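Local structure of peptidoglycan-N-acetylmuramic acid deacetylase PdaA (Bacillus subtilis, 1W17) at residues F126-L131 and P164-F169. The protein removes the acetyl group from N-acetylmuramic acid residues of peptidoglycan, a step toward the muramic delta-lactam of the spore cortex. Numbering follows the deposited sequence.
Sequences FHHPDL and PPRGVF
His128 packs its imidazole against the ring of Pro165. In this NodB-type deacetylase domain of carbohydrate esterase family 4, the contact joins the loop of His128, assigned as a ligand of a divalent metal, to the turn before strand 168-169. The CA atoms of the two segments come nearest at this pair. From CB of His128, chi1 of -164° sets CG anti to the backbone N and swings the ring over Pro165. CG lies 3.8 Å from Pro165 CB, ND1 closer at 3.4 Å, and CE1 meets both CA and CB. NE2 is 3.8 Å from that CB, and CD2, at 4.0 Å, is the loosest of the five ring atoms. This is a CH-pi contact, with Pro165 CB 16° off the ring normal. His124, assigned to the same site, meets the His128 ring edge-to-face. With an alanine at His128 the imidazole is gone, which is likely to leave the metal site one ligand short and Pro165 CB facing a gap. Leu131 CD1 touches Pro165 CD at 3.8 Å. Asp130 OD1 lies against Val168 CG1 but hydrogen-bonds to Thr132 OG1. One water accepts from Leu131 N at 3.0 Å and donates to Pro165 O and Val168 O.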
ATOM      1  N   PHE A 126      12.398  -7.902  -0.666  1.00 23.56           N
ATOM      2  CA  PHE A 126      12.539  -9.189  -1.310  1.00 25.39           C
ATOM      3  C   PHE A 126      12.032 -10.392  -0.520  1.00 27.93           C
ATOM      4  O   PHE A 126      11.154 -11.118  -0.997  1.00 24.95           O
ATOM      5  CB  PHE A 126      13.994  -9.431  -1.729  1.00 26.69           C
ATOM      6  CG  PHE A 126      14.112 -10.389  -2.864  1.00 29.02           C
ATOM      7  CD1 PHE A 126      14.133 -11.759  -2.637  1.00 31.14           C
ATOM      8  CD2 PHE A 126      14.078  -9.929  -4.172  1.00 29.83           C
ATOM      9  CE1 PHE A 126      14.109 -12.662  -3.715  1.00 33.36           C
ATOM     10  CE2 PHE A 126      14.055 -10.813  -5.251  1.00 28.97           C
ATOM     11  CZ  PHE A 126      14.068 -12.180  -5.023  1.00 31.77           C
ATOM     12  N   HIS A 127      12.574 -10.599   0.679  1.00 28.23           N
ATOM     13  CA  HIS A 127      12.174 -11.735   1.504  1.00 28.70           C
ATOM     14  C   HIS A 127      11.131 -11.411   2.556  1.00 28.23           C
ATOM     15  O   HIS A 127      10.732 -12.288   3.325  1.00 28.25           O
ATOM     16  CB  HIS A 127      13.404 -12.376   2.171  1.00 29.40           C
ATOM     17  CG  HIS A 127      14.424 -12.872   1.194  1.00 31.49           C
ATOM     18  ND1 HIS A 127      15.558 -12.158   0.876  1.00 31.16           N
ATOM     19  CD2 HIS A 127      14.458 -13.993   0.433  1.00 31.92           C
ATOM     20  CE1 HIS A 127      16.246 -12.816  -0.041  1.00 32.78           C
ATOM     21  NE2 HIS A 127      15.600 -13.932  -0.328  1.00 30.93           N
ATOM     22  N   HIS A 128      10.678 -10.165   2.592  1.00 28.49           N
ATOM     23  CA  HIS A 128       9.654  -9.766   3.544  1.00 29.29           C
ATOM     24  C   HIS A 128      10.100  -9.998   4.991  1.00 30.64           C
ATOM     25  O   HIS A 128       9.322 -10.440   5.833  1.00 30.57           O
ATOM     26  CB  HIS A 128       8.374 -10.554   3.264  1.00 30.57           C
ATOM     27  CG  HIS A 128       7.153  -9.982   3.903  1.00 31.31           C
ATOM     28  ND1 HIS A 128       6.607  -8.775   3.517  1.00 33.75           N
ATOM     29  CD2 HIS A 128       6.341 -10.472   4.867  1.00 30.38           C
ATOM     30  CE1 HIS A 128       5.504  -8.551   4.210  1.00 30.50           C
ATOM     31  NE2 HIS A 128       5.321  -9.565   5.036  1.00 31.78           N
ATOM     32  N   PRO A 129      11.363  -9.686   5.299  1.00 31.29           N
ATOM     33  CA  PRO A 129      11.868  -9.874   6.663  1.00 31.00           C
ATOM     34  C   PRO A 129      11.446  -8.712   7.568  1.00 31.00           C
ATOM     35  O   PRO A 129      10.888  -7.713   7.099  1.00 30.29           O
ATOM     36  CB  PRO A 129      13.370  -9.889   6.454  1.00 31.21           C
ATOM     37  CG  PRO A 129      13.525  -8.764   5.433  1.00 32.64           C
ATOM     38  CD  PRO A 129      12.404  -9.097   4.431  1.00 31.10           C
ATOM     39  N   ASP A 130      11.690  -8.862   8.866  1.00 30.26           N
ATOM     40  CA  ASP A 130      11.419  -7.804   9.825  1.00 29.32           C
ATOM     41  C   ASP A 130      12.643  -6.918   9.629  1.00 30.46           C
ATOM     42  O   ASP A 130      13.737  -7.254  10.074  1.00 30.49           O
ATOM     43  CB  ASP A 130      11.416  -8.351  11.255  1.00 30.34           C
ATOM     44  CG  ASP A 130      11.338  -7.249  12.309  1.00 33.41           C
ATOM     45  OD1 ASP A 130      11.713  -6.086  12.025  1.00 33.20           O
ATOM     46  OD2 ASP A 130      10.914  -7.547  13.443  1.00 33.42           O
ATOM     47  N   LEU A 131      12.466  -5.796   8.942  1.00 30.63           N
ATOM     48  CA  LEU A 131      13.573  -4.884   8.654  1.00 29.67           C
ATOM     49  C   LEU A 131      14.381  -4.375   9.846  1.00 29.60           C
ATOM     50  O   LEU A 131      15.544  -4.001   9.681  1.00 29.36           O
ATOM     51  CB  LEU A 131      13.052  -3.688   7.859  1.00 29.02           C
ATOM     52  CG  LEU A 131      12.489  -4.039   6.474  1.00 26.61           C
ATOM     53  CD1 LEU A 131      11.893  -2.780   5.836  1.00 25.67           C
ATOM     54  CD2 LEU A 131      13.593  -4.639   5.605  1.00 22.92           C
ATOM     55  N   PRO A 164       6.911  -1.295   5.040  1.00 21.67           N
ATOM     56  CA  PRO A 164       7.610  -2.305   5.857  1.00 23.25           C
ATOM     57  C   PRO A 164       6.831  -3.590   6.097  1.00 24.58           C
ATOM     58  O   PRO A 164       5.628  -3.553   6.362  1.00 25.23           O
ATOM     59  CB  PRO A 164       7.873  -1.576   7.178  1.00 21.03           C
ATOM     60  CG  PRO A 164       7.759  -0.113   6.824  1.00 22.43           C
ATOM     61  CD  PRO A 164       6.597  -0.111   5.852  1.00 20.15           C
ATOM     62  N   PRO A 165       7.502  -4.746   5.997  1.00 25.03           N
ATOM     63  CA  PRO A 165       6.815  -6.021   6.230  1.00 27.40           C
ATOM     64  C   PRO A 165       6.134  -6.007   7.607  1.00 30.08           C
ATOM     65  O   PRO A 165       6.718  -5.542   8.589  1.00 29.65           O
ATOM     66  CB  PRO A 165       7.949  -7.031   6.146  1.00 26.40           C
ATOM     67  CG  PRO A 165       8.824  -6.433   5.086  1.00 24.98           C
ATOM     68  CD  PRO A 165       8.859  -4.966   5.470  1.00 25.18           C
ATOM     69  N   ARG A 166       4.895  -6.493   7.657  1.00 32.72           N
ATOM     70  CA  ARG A 166       4.089  -6.540   8.878  1.00 33.56           C
ATOM     71  C   ARG A 166       3.897  -5.175   9.513  1.00 33.46           C
ATOM     72  O   ARG A 166       3.440  -5.074  10.655  1.00 32.55           O
ATOM     73  CB  ARG A 166       4.706  -7.482   9.924  1.00 34.90           C
ATOM     74  CG  ARG A 166       4.955  -8.886   9.429  1.00 40.83           C
ATOM     75  CD  ARG A 166       4.980  -9.914  10.560  1.00 44.29           C
ATOM     76  NE  ARG A 166       3.784 -10.753  10.508  1.00 49.85           N
ATOM     77  CZ  ARG A 166       2.586 -10.388  10.962  1.00 51.55           C
ATOM     78  NH1 ARG A 166       2.421  -9.195  11.525  1.00 52.24           N
ATOM     79  NH2 ARG A 166       1.545 -11.204  10.820  1.00 51.51           N
ATOM     80  N   GLY A 167       4.232  -4.124   8.775  1.00 31.71           N
ATOM     81  CA  GLY A 167       4.094  -2.788   9.321  1.00 31.93           C
ATOM     82  C   GLY A 167       5.065  -2.535  10.467  1.00 30.30           C
ATOM     83  O   GLY A 167       4.882  -1.601  11.240  1.00 31.45           O
ATOM     84  N   VAL A 168       6.104  -3.356  10.578  1.00 28.08           N
ATOM     85  CA  VAL A 168       7.068  -3.170  11.650  1.00 27.87           C
ATOM     86  C   VAL A 168       8.214  -2.293  11.200  1.00 26.83           C
ATOM     87  O   VAL A 168       8.780  -2.513  10.136  1.00 26.46           O
ATOM     88  CB  VAL A 168       7.622  -4.510  12.133  1.00 29.19           C
ATOM     89  CG1 VAL A 168       8.693  -4.270  13.181  1.00 28.88           C
ATOM     90  CG2 VAL A 168       6.492  -5.350  12.717  1.00 29.36           C
ATOM     91  N   PHE A 169       8.548  -1.296  12.012  1.00 26.05           N
ATOM     92  CA  PHE A 169       9.632  -0.380  11.683  1.00 27.81           C
ATOM     93  C   PHE A 169      10.276   0.204  12.937  1.00 29.95           C
ATOM     94  O   PHE A 169       9.971  -0.206  14.059  1.00 30.57           O
ATOM     95  CB  PHE A 169       9.113   0.762  10.783  1.00 27.61           C
ATOM     96  CG  PHE A 169       8.074   1.655  11.439  1.00 28.28           C
ATOM     97  CD1 PHE A 169       6.790   1.184  11.707  1.00 27.51           C
ATOM     98  CD2 PHE A 169       8.397   2.960  11.809  1.00 27.63           C
ATOM     99  CE1 PHE A 169       5.842   1.994  12.338  1.00 24.96           C
ATOM    100  CE2 PHE A 169       7.464   3.777  12.432  1.00 26.59           C
ATOM    101  CZ  PHE A 169       6.178   3.293  12.701  1.00 27.15           C
TER
HETATM  102  O   HOH W   1       9.795  -4.620   8.380  1.00 25.20           O